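Local coordinates for Alpha/beta hydrolase (Novosphingobium aromaticivorans, PDB 3BWX), which probably works as a hydrolase of the alpha/beta-hydrolase family and binds calcium in the crystal, at residues A[31-36]-A[59-64]; A[127-132]-A[265-270]; A[157-162]-A[173-178]. The protein carries 1 engineered substitution. One frame throughout, in Å; residues are numbered along the deposited sequence.

Interaction 1: residues A[31-36]-A[59-64]; sequences PVLCLP and LCPEMR. With EDO (1,2-ethanediol), chain Q; EDO (1,2-ethanediol), chain R.
V32 and C34 grip L59 by its backbone in a parallel ladder. L59 N gives its hydrogen to V32 O at 2.8 Å. C34 N gives its own to L59 O at 2.9 Å, and both bonds are nearly straight. The CA of L33, between these two, also turns its hydrogen to L59 O. After C60 the strands part, and a water takes over, donating to both C34 O and P61 O. This is the pairing inside the beta-alpha-beta unit of strand 32-35, helix 46-52 and strand 58-61 in the central sheet of the alpha/beta-hydrolase fold; strand 32-35 pairs with strand 99-104 on its other edge. Apolar packing differs between the two faces. On one, L33 has CG anti to the backbone N, and chi2 of 72° then brings CD1 to 3.8 Å from CD of P61, the two side chains crossing at about a right angle, while L35 CD2 reaches CG of the same ring at 3.6 Å. F20 touches L59 and P61 here, and L87 of helix 80-94 meets L35. On the face of the cysteines, CB of C34 lies 4.0 Å from SG of C60, next to F45 and Y23.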
loop_
_atom_site.group_PDB
_atom_site.type_symbol
_atom_site.label_atom_id
_atom_site.label_comp_id
_atom_site.label_asym_id
_atom_site.label_seq_id
_atom_site.Cartn_x
_atom_site.Cartn_y
_atom_site.Cartn_z
ATOM N N PRO A 31 0.098 -3.487 17.078
ATOM C CA PRO A 31 -0.211 -2.365 16.193
ATOM C C PRO A 31 -0.544 -2.801 14.779
ATOM O O PRO A 31 -0.213 -3.921 14.364
ATOM C CB PRO A 31 1.085 -1.567 16.237
ATOM C CG PRO A 31 2.135 -2.599 16.382
ATOM C CD PRO A 31 1.556 -3.669 17.250
ATOM N N VAL A 32 -1.196 -1.913 14.038
ATOM C CA VAL A 32 -1.560 -2.153 12.647
ATOM C C VAL A 32 -0.597 -1.374 11.736
ATOM O O VAL A 32 -0.527 -0.156 11.818
ATOM C CB VAL A 32 -2.999 -1.735 12.353
ATOM C CG1 VAL A 32 -3.331 -2.009 10.889
ATOM C CG2 VAL A 32 -3.986 -2.504 13.260
ATOM N N LEU A 33 0.156 -2.080 10.891
ATOM C CA LEU A 33 1.113 -1.451 9.977
ATOM C C LEU A 33 0.525 -1.423 8.566
ATOM O O LEU A 33 0.149 -2.481 8.033
ATOM C CB LEU A 33 2.412 -2.253 9.958
ATOM C CG LEU A 33 3.591 -1.911 9.056
ATOM C CD1 LEU A 33 4.269 -0.660 9.554
ATOM C CD2 LEU A 33 4.634 -3.048 9.027
ATOM N N CYS A 34 0.348 -0.233 7.994
ATOM C CA CYS A 34 -0.300 -0.048 6.700
ATOM C C CYS A 34 0.754 0.275 5.669
ATOM O O CYS A 34 1.421 1.301 5.795
ATOM C CB CYS A 34 -1.306 1.074 6.789
ATOM S SG CYS A 34 -2.692 0.766 7.914
ATOM N N LEU A 35 0.894 -0.578 4.672
ATOM C CA LEU A 35 1.933 -0.490 3.702
ATOM C C LEU A 35 1.359 -0.095 2.346
ATOM O O LEU A 35 0.536 -0.821 1.784
ATOM C CB LEU A 35 2.707 -1.799 3.637
ATOM C CG LEU A 35 3.335 -2.236 4.965
ATOM C CD1 LEU A 35 4.049 -3.572 4.702
ATOM C CD2 LEU A 35 4.215 -1.134 5.561
ATOM N N PRO A 36 1.760 1.075 1.823
ATOM C CA PRO A 36 1.181 1.558 0.574
ATOM C C PRO A 36 1.722 0.871 -0.680
ATOM O O PRO A 36 2.710 0.155 -0.639
ATOM C CB PRO A 36 1.596 3.040 0.511
ATOM C CG PRO A 36 2.262 3.343 1.771
ATOM C CD PRO A 36 2.696 2.063 2.405
ATOM N N LEU A 59 0.282 2.470 12.395
ATOM C CA LEU A 59 1.509 3.048 11.817
ATOM C C LEU A 59 1.357 3.044 10.294
ATOM O O LEU A 59 1.093 1.974 9.686
ATOM C CB LEU A 59 2.736 2.200 12.146
ATOM C CG LEU A 59 3.387 2.294 13.518
ATOM C CD1 LEU A 59 2.586 1.453 14.422
ATOM C CD2 LEU A 59 4.893 1.875 13.497
ATOM N N CYS A 60 1.604 4.207 9.669
ATOM C CA CYS A 60 1.464 4.392 8.218
ATOM C C CYS A 60 2.760 4.930 7.670
ATOM O O CYS A 60 2.922 6.141 7.491
ATOM C CB CYS A 60 0.327 5.319 7.888
ATOM S SG CYS A 60 -1.278 4.746 8.440
ATOM N N PRO A 61 3.684 4.024 7.390
ATOM C CA PRO A 61 4.968 4.445 6.840
ATOM C C PRO A 61 4.941 4.758 5.359
ATOM O O PRO A 61 4.151 4.230 4.647
ATOM C CB PRO A 61 5.874 3.240 7.090
ATOM C CG PRO A 61 4.905 2.086 6.965
ATOM C CD PRO A 61 3.665 2.583 7.645
ATOM N N GLU A 62 5.895 5.574 4.915
ATOM C CA GLU A 62 6.110 5.921 3.516
ATOM C C GLU A 62 7.533 5.482 3.125
ATOM O O GLU A 62 8.490 5.787 3.841
ATOM C CB GLU A 62 6.002 7.450 3.354
ATOM C CG GLU A 62 4.756 7.977 4.023
ATOM C CD GLU A 62 4.484 9.406 3.747
ATOM O OE1 GLU A 62 5.339 10.307 4.012
ATOM O OE2 GLU A 62 3.367 9.622 3.264
HETATM N N MSE A 63 7.645 4.763 2.006
HETATM C CA MSE A 63 8.948 4.300 1.595
HETATM C C MSE A 63 9.825 5.459 1.112
HETATM O O MSE A 63 9.324 6.578 0.795
HETATM C CB MSE A 63 8.794 3.240 0.516
HETATM C CG MSE A 63 8.107 2.011 1.046
HETATM SE SE MSE A 63 8.839 1.093 2.646
HETATM C CE MSE A 63 8.009 2.184 4.076
ATOM N N ARG A 64 11.130 5.223 1.054
ATOM C CA ARG A 64 12.042 6.233 0.533
ATOM C C ARG A 64 11.496 6.657 -0.825
ATOM O O ARG A 64 11.021 5.820 -1.623
ATOM C CB ARG A 64 13.471 5.694 0.369
ATOM C CG ARG A 64 13.590 4.436 -0.487
ATOM C CD ARG A 64 15.008 3.923 -0.676
ATOM N NE ARG A 64 15.540 3.483 0.594
ATOM C CZ ARG A 64 16.809 3.487 0.946
ATOM N NH1 ARG A 64 17.730 3.971 0.159
ATOM N NH2 ARG A 64 17.142 3.035 2.150
HETATM C C1 EDO Q . 6.618 1.632 -2.148
HETATM O O1 EDO Q . 5.619 2.570 -1.692
HETATM C C2 EDO Q . 6.253 0.252 -1.584
HETATM O O2 EDO Q . 5.037 -0.230 -2.173
HETATM C C1 EDO R . 2.527 12.796 4.670
HETATM O O1 EDO R . 2.533 14.147 4.207
HETATM C C2 EDO R . 1.952 11.963 3.564
HETATM O O2 EDO R . 2.866 12.087 2.499
HETATM O O HOH W 1 1.327 4.061 5.006
#

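Interaction 2: residues A[127-132]-A[265-270]; sequences LNDVGP and HAPTLD. With EDO (1,2-ethanediol), chain F; EDO (1,2-ethanediol), chain H.
N128 slides its carboxamide past the ring of P267, the two side chains running in opposite directions, with OD1 3.2 Å from P267 CD. That oxygen is buried here against CH groups and has no hydrogen-bonding partner in the model. The nitrogen end is better served: ND2 donates to P267 O at 3.0 Å along a nearly straight line (173°) lying in the amide plane, and it also bonds OG1 of T104. CG sits anti to the backbone N (chi1 -180°), which directs it toward the 265-270 loop, and ND2 there meets L269 tip to tip, 3.5 Å from CD2. The second half of the contact belongs to D129 and H265. H265 ND1 donates to D129 OD2 at 2.5 Å; the oxygen accepts through its anti lone pair and lies close to the ring plane, although carboxylate and imidazole planes stand 45° apart. S238 OG bonds the same oxygen and G235 N bonds OD1, so both ends of the carboxylate are held. A histidine in the loop after the last strand of the sheet, paired with an acid just after strand 122-128, an alternative position for the acid in this fold, is consistent with an alpha/beta-hydrolase active site, the more so as S105, in a sequence that fits a nucleophile elbow, lies close to H265 NE2. The peptide joining H265 to A266 is cis. A266 places CB over one face of the imidazole, offset toward the rim, and the same methyl packs 3.7 Å from CB of D129, whose CB also touches CD of P267.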
loop_
_atom_site.group_PDB
_atom_site.type_symbol
_atom_site.label_atom_id
_atom_site.label_comp_id
_atom_site.label_asym_id
_atom_site.label_seq_id
_atom_site.Cartn_x
_atom_site.Cartn_y
_atom_site.Cartn_z
ATOM N N LEU A 127 -4.261 -8.548 2.481
ATOM C CA LEU A 127 -3.627 -8.321 1.178
ATOM C C LEU A 127 -4.675 -7.620 0.335
ATOM O O LEU A 127 -5.752 -8.170 0.078
ATOM C CB LEU A 127 -3.172 -9.609 0.489
ATOM C CG LEU A 127 -1.968 -10.370 1.057
ATOM C CD1 LEU A 127 -1.785 -11.693 0.283
ATOM C CD2 LEU A 127 -0.688 -9.488 0.996
ATOM N N ASN A 128 -4.380 -6.410 -0.071
ATOM C CA ASN A 128 -5.325 -5.628 -0.857
ATOM C C ASN A 128 -4.923 -5.633 -2.316
ATOM O O ASN A 128 -4.003 -4.932 -2.760
ATOM C CB ASN A 128 -5.438 -4.234 -0.339
ATOM C CG ASN A 128 -6.411 -3.396 -1.122
ATOM O OD1 ASN A 128 -7.385 -3.899 -1.694
ATOM N ND2 ASN A 128 -6.185 -2.102 -1.108
ATOM N N ASP A 129 -5.624 -6.484 -3.051
ATOM C CA ASP A 129 -5.558 -6.577 -4.522
ATOM C C ASP A 129 -4.174 -6.915 -5.040
ATOM O O ASP A 129 -3.652 -6.318 -5.995
ATOM C CB ASP A 129 -6.171 -5.358 -5.243
ATOM C CG ASP A 129 -6.720 -5.712 -6.627
ATOM O OD1 ASP A 129 -7.658 -6.492 -6.655
ATOM O OD2 ASP A 129 -6.174 -5.274 -7.658
ATOM N N VAL A 130 -3.540 -7.850 -4.372
ATOM C CA VAL A 130 -2.282 -8.361 -4.826
ATOM C C VAL A 130 -2.184 -9.810 -4.366
ATOM O O VAL A 130 -2.721 -10.186 -3.327
ATOM C CB VAL A 130 -1.125 -7.516 -4.342
ATOM C CG1 VAL A 130 -1.028 -7.509 -2.823
ATOM C CG2 VAL A 130 0.147 -7.927 -5.070
ATOM N N GLY A 131 -1.494 -10.609 -5.167
ATOM C CA GLY A 131 -1.277 -12.017 -4.882
ATOM C C GLY A 131 0.019 -12.528 -5.491
ATOM O O GLY A 131 0.747 -11.786 -6.105
ATOM N N PRO A 132 0.315 -13.826 -5.283
ATOM C CA PRO A 132 1.571 -14.408 -5.767
ATOM C C PRO A 132 1.621 -14.620 -7.275
ATOM O O PRO A 132 2.629 -15.117 -7.770
ATOM C CB PRO A 132 1.624 -15.745 -5.042
ATOM C CG PRO A 132 0.154 -16.116 -4.819
ATOM C CD PRO A 132 -0.512 -14.808 -4.553
ATOM N N HIS A 265 -8.116 -2.421 -9.727
ATOM C CA HIS A 265 -6.916 -2.337 -8.913
ATOM C C HIS A 265 -6.696 -0.918 -8.422
ATOM O O HIS A 265 -6.413 -0.051 -9.221
ATOM C CB HIS A 265 -5.679 -2.788 -9.694
ATOM C CG HIS A 265 -4.437 -2.790 -8.866
ATOM N ND1 HIS A 265 -4.147 -3.790 -7.948
ATOM C CD2 HIS A 265 -3.414 -1.904 -8.797
ATOM C CE1 HIS A 265 -2.972 -3.526 -7.392
ATOM N NE2 HIS A 265 -2.514 -2.380 -7.880
ATOM N N ALA A 266 -6.772 -0.625 -7.122
ATOM C CA ALA A 266 -7.158 -1.470 -5.980
ATOM C C ALA A 266 -8.337 -0.815 -5.205
ATOM O O ALA A 266 -8.555 0.409 -5.270
ATOM C CB ALA A 266 -5.962 -1.651 -5.055
ATOM N N PRO A 267 -9.080 -1.624 -4.413
ATOM C CA PRO A 267 -9.981 -1.053 -3.413
ATOM C C PRO A 267 -9.267 0.026 -2.594
ATOM O O PRO A 267 -8.076 -0.084 -2.296
ATOM C CB PRO A 267 -10.363 -2.250 -2.552
ATOM C CG PRO A 267 -10.288 -3.407 -3.535
ATOM C CD PRO A 267 -9.073 -3.095 -4.332
ATOM N N THR A 268 -9.977 1.120 -2.268
ATOM C CA THR A 268 -9.405 2.210 -1.521
ATOM C C THR A 268 -9.319 1.864 -0.006
ATOM O O THR A 268 -8.603 2.554 0.746
ATOM C CB THR A 268 -10.237 3.491 -1.659
ATOM O OG1 THR A 268 -11.532 3.285 -1.097
ATOM C CG2 THR A 268 -10.326 3.953 -3.132
ATOM N N LEU A 269 -10.098 0.829 0.402
ATOM C CA LEU A 269 -10.356 0.413 1.786
ATOM C C LEU A 269 -11.331 1.348 2.507
ATOM O O LEU A 269 -11.562 1.205 3.725
ATOM C CB LEU A 269 -9.018 0.263 2.565
ATOM C CG LEU A 269 -7.972 -0.616 1.883
ATOM C CD1 LEU A 269 -6.712 -0.726 2.711
ATOM C CD2 LEU A 269 -8.501 -2.002 1.539
ATOM N N ASP A 270 -11.877 2.319 1.776
ATOM C CA ASP A 270 -12.977 3.179 2.288
ATOM C C ASP A 270 -14.385 2.676 1.911
ATOM O O ASP A 270 -15.390 3.220 2.366
ATOM C CB ASP A 270 -12.817 4.625 1.832
ATOM C CG ASP A 270 -11.488 5.239 2.231
ATOM O OD1 ASP A 270 -10.838 4.837 3.240
ATOM O OD2 ASP A 270 -11.093 6.143 1.496
HETATM C C1 EDO F . -15.074 4.780 -2.435
HETATM O O1 EDO F . -13.785 4.340 -1.995
HETATM C C2 EDO F . -16.110 4.293 -1.469
HETATM O O2 EDO F . -16.060 5.203 -0.369
HETATM C C1 EDO H . -11.496 7.292 -1.861
HETATM O O1 EDO H . -12.043 7.479 -0.535
HETATM C C2 EDO H . -12.278 8.084 -2.914
HETATM O O2 EDO H . -13.602 7.532 -2.973
#

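Interaction 3: residues A[157-162]-A[173-178]; sequences HAARAL and WDITQW. With EDO (1,2-ethanediol), chain H; EDO (1,2-ethanediol), chain O.
A159 and W178 bring the two segments closest together, 5.6 Å between their CA atoms, with A159 CB 4.3 Å from CB of W178. The small alanine lets the backbones approach, and the indole then reaches L162: its CE3 lies 4.3 Å from CB of L162, and CZ3 comes obliquely to L162 O. On one face of this indole W173 sets its CE3 over the ring centre, 3.6 Å above the plane, so W178 packs against its own segment as well as helix 155-166. L162 turns on to Y181, A182 and I185, burying this side further. Both helices belong to the mainly helical insertion between strands 122-128 and 230-235, where alpha/beta hydrolases commonly carry a cap. The solvent side is made differently, by R160 and I175. I175 keeps CG1 anti to the backbone N (chi1 -168°), and chi2 of 58° turns CD1 over the centre of the R160 guanidinium, 3.4 Å above its plane, the side chains crossing at about a right angle. No hydrogen bond joins the segments; the arginine spends NH1 on Q163 OE1 of its own helix. CD1 also touches CB of A159 at 4.2 Å, linking this outer pair to the buried one. Beyond it, the start of helix 175-185 is tied by a capping box: D174 N donates to Q177 OE1 at 2.8 Å, and Q177 N to D174 OD1 at 3.1 Å. OG1 of T176 bonds that same oxygen from the opposite face of the carboxylate plane.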
loop_
_atom_site.group_PDB
_atom_site.type_symbol
_atom_site.label_atom_id
_atom_site.label_comp_id
_atom_site.label_asym_id
_atom_site.label_seq_id
_atom_site.Cartn_x
_atom_site.Cartn_y
_atom_site.Cartn_z
ATOM N N HIS A 157 -8.273 20.061 -12.778
ATOM C CA HIS A 157 -7.570 19.523 -13.936
ATOM C C HIS A 157 -6.872 18.211 -13.574
ATOM O O HIS A 157 -6.908 17.263 -14.344
ATOM C CB HIS A 157 -6.593 20.570 -14.520
ATOM C CG HIS A 157 -7.280 21.665 -15.261
ATOM N ND1 HIS A 157 -6.633 22.799 -15.704
ATOM C CD2 HIS A 157 -8.563 21.783 -15.669
ATOM C CE1 HIS A 157 -7.497 23.573 -16.334
ATOM N NE2 HIS A 157 -8.675 22.977 -16.332
ATOM N N ALA A 158 -6.220 18.154 -12.430
ATOM C CA ALA A 158 -5.604 16.907 -11.970
ATOM C C ALA A 158 -6.602 15.767 -11.823
ATOM O O ALA A 158 -6.373 14.658 -12.266
ATOM C CB ALA A 158 -4.825 17.107 -10.672
ATOM N N ALA A 159 -7.728 16.047 -11.165
ATOM C CA ALA A 159 -8.762 15.074 -10.963
ATOM C C ALA A 159 -9.276 14.533 -12.284
ATOM O O ALA A 159 -9.481 13.318 -12.427
ATOM C CB ALA A 159 -9.922 15.742 -10.180
ATOM N N ARG A 160 -9.544 15.419 -13.225
ATOM C CA ARG A 160 -10.052 14.977 -14.529
ATOM C C ARG A 160 -9.024 14.128 -15.264
ATOM O O ARG A 160 -9.381 13.199 -15.961
ATOM C CB ARG A 160 -10.488 16.183 -15.354
ATOM C CG ARG A 160 -11.692 16.891 -14.742
ATOM C CD ARG A 160 -12.932 15.979 -14.810
ATOM N NE ARG A 160 -14.163 16.636 -14.354
ATOM C CZ ARG A 160 -15.202 16.021 -13.807
ATOM N NH1 ARG A 160 -15.216 14.714 -13.613
ATOM N NH2 ARG A 160 -16.240 16.725 -13.422
ATOM N N ALA A 161 -7.758 14.432 -15.098
ATOM C CA ALA A 161 -6.694 13.624 -15.718
ATOM C C ALA A 161 -6.666 12.219 -15.128
ATOM O O ALA A 161 -6.415 11.236 -15.851
ATOM C CB ALA A 161 -5.312 14.313 -15.573
ATOM N N LEU A 162 -6.919 12.100 -13.815
ATOM C CA LEU A 162 -6.941 10.804 -13.156
ATOM C C LEU A 162 -8.137 10.001 -13.579
ATOM O O LEU A 162 -8.013 8.811 -13.865
ATOM C CB LEU A 162 -6.880 10.979 -11.641
ATOM C CG LEU A 162 -5.571 11.546 -11.054
ATOM C CD1 LEU A 162 -5.714 11.856 -9.560
ATOM C CD2 LEU A 162 -4.363 10.621 -11.313
ATOM N N TRP A 173 -17.500 6.418 -9.371
ATOM C CA TRP A 173 -17.124 7.577 -8.570
ATOM C C TRP A 173 -17.646 8.917 -9.084
ATOM O O TRP A 173 -17.701 9.165 -10.299
ATOM C CB TRP A 173 -15.628 7.706 -8.460
ATOM C CG TRP A 173 -14.961 6.732 -7.514
ATOM C CD1 TRP A 173 -15.501 5.640 -6.889
ATOM C CD2 TRP A 173 -13.577 6.757 -7.156
ATOM N NE1 TRP A 173 -14.520 4.975 -6.173
ATOM C CE2 TRP A 173 -13.339 5.653 -6.295
ATOM C CE3 TRP A 173 -12.521 7.598 -7.484
ATOM C CZ2 TRP A 173 -12.082 5.369 -5.764
ATOM C CZ3 TRP A 173 -11.249 7.326 -6.932
ATOM C CH2 TRP A 173 -11.062 6.201 -6.075
ATOM N N ASP A 174 -17.956 9.777 -8.132
ATOM C CA ASP A 174 -18.338 11.150 -8.420
ATOM C C ASP A 174 -17.088 12.052 -8.238
ATOM O O ASP A 174 -15.989 11.586 -7.862
ATOM C CB ASP A 174 -19.550 11.590 -7.557
ATOM C CG ASP A 174 -19.244 11.628 -6.060
ATOM O OD1 ASP A 174 -18.184 12.170 -5.678
ATOM O OD2 ASP A 174 -20.079 11.138 -5.261
ATOM N N ILE A 175 -17.246 13.345 -8.521
ATOM C CA ILE A 175 -16.098 14.255 -8.565
ATOM C C ILE A 175 -15.460 14.428 -7.212
ATOM O O ILE A 175 -14.264 14.640 -7.110
ATOM C CB ILE A 175 -16.442 15.636 -9.230
ATOM C CG1 ILE A 175 -15.147 16.443 -9.519
ATOM C CG2 ILE A 175 -17.457 16.393 -8.375
ATOM C CD1 ILE A 175 -14.135 15.739 -10.436
ATOM N N THR A 176 -16.271 14.350 -6.158
ATOM C CA THR A 176 -15.727 14.483 -4.817
ATOM C C THR A 176 -14.792 13.300 -4.486
ATOM O O THR A 176 -13.777 13.474 -3.831
ATOM C CB THR A 176 -16.796 14.722 -3.722
ATOM O OG1 THR A 176 -17.536 13.519 -3.429
ATOM C CG2 THR A 176 -17.759 15.857 -4.132
ATOM N N GLN A 177 -15.158 12.116 -4.977
ATOM C CA GLN A 177 -14.322 10.941 -4.816
ATOM C C GLN A 177 -13.017 11.087 -5.621
ATOM O O GLN A 177 -11.930 10.774 -5.108
ATOM C CB GLN A 177 -15.065 9.655 -5.158
ATOM C CG GLN A 177 -16.236 9.387 -4.235
ATOM C CD GLN A 177 -17.062 8.240 -4.716
ATOM O OE1 GLN A 177 -17.854 8.388 -5.676
ATOM N NE2 GLN A 177 -16.860 7.051 -4.089
ATOM N N TRP A 178 -13.075 11.546 -6.867
ATOM C CA TRP A 178 -11.832 11.806 -7.599
ATOM C C TRP A 178 -10.897 12.842 -6.952
ATOM O O TRP A 178 -9.679 12.716 -7.011
ATOM C CB TRP A 178 -12.124 12.229 -9.046
ATOM C CG TRP A 178 -12.639 11.062 -9.890
ATOM C CD1 TRP A 178 -13.890 10.895 -10.372
ATOM C CD2 TRP A 178 -11.879 9.923 -10.299
ATOM N NE1 TRP A 178 -13.974 9.706 -11.051
ATOM C CE2 TRP A 178 -12.762 9.072 -11.001
ATOM C CE3 TRP A 178 -10.561 9.524 -10.091
ATOM C CZ2 TRP A 178 -12.353 7.848 -11.549
ATOM C CZ3 TRP A 178 -10.164 8.284 -10.605
ATOM C CH2 TRP A 178 -11.060 7.477 -11.338
HETATM C C1 EDO H . -11.496 7.292 -1.861
HETATM O O1 EDO H . -12.043 7.479 -0.535
HETATM C C2 EDO H . -12.278 8.084 -2.914
HETATM O O2 EDO H . -13.602 7.532 -2.973
HETATM C C1 EDO O . -1.390 11.365 -15.691
HETATM O O1 EDO O . -1.385 11.062 -17.092
HETATM C C2 EDO O . -2.810 11.263 -15.123
HETATM O O2 EDO O . -3.408 9.968 -15.338
#

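Overall arrangement
Interactions 1 and 2 both reach the central sheet and are buried, their centres about 15 Å apart, whereas interaction 3 lies farther out, about 20 Å between its centre and that of the chain, and is buried on one side with an exposed rim at R160. The chemistry follows the place: regular backbone pairing with apolar faces in interaction 1, side-chain hydrogen bonds between loop and strand end in interaction 2, and packing without cross-segment hydrogen bonds in interaction 3. Along the chain, interaction 3 is nested inside the long loop that interaction 2 closes, and the two touch where CG2 of T268 packs 3.5 Å from CZ2 of W173. Interaction 1 touches neither. All three lie away from the calcium site of P205 and A208.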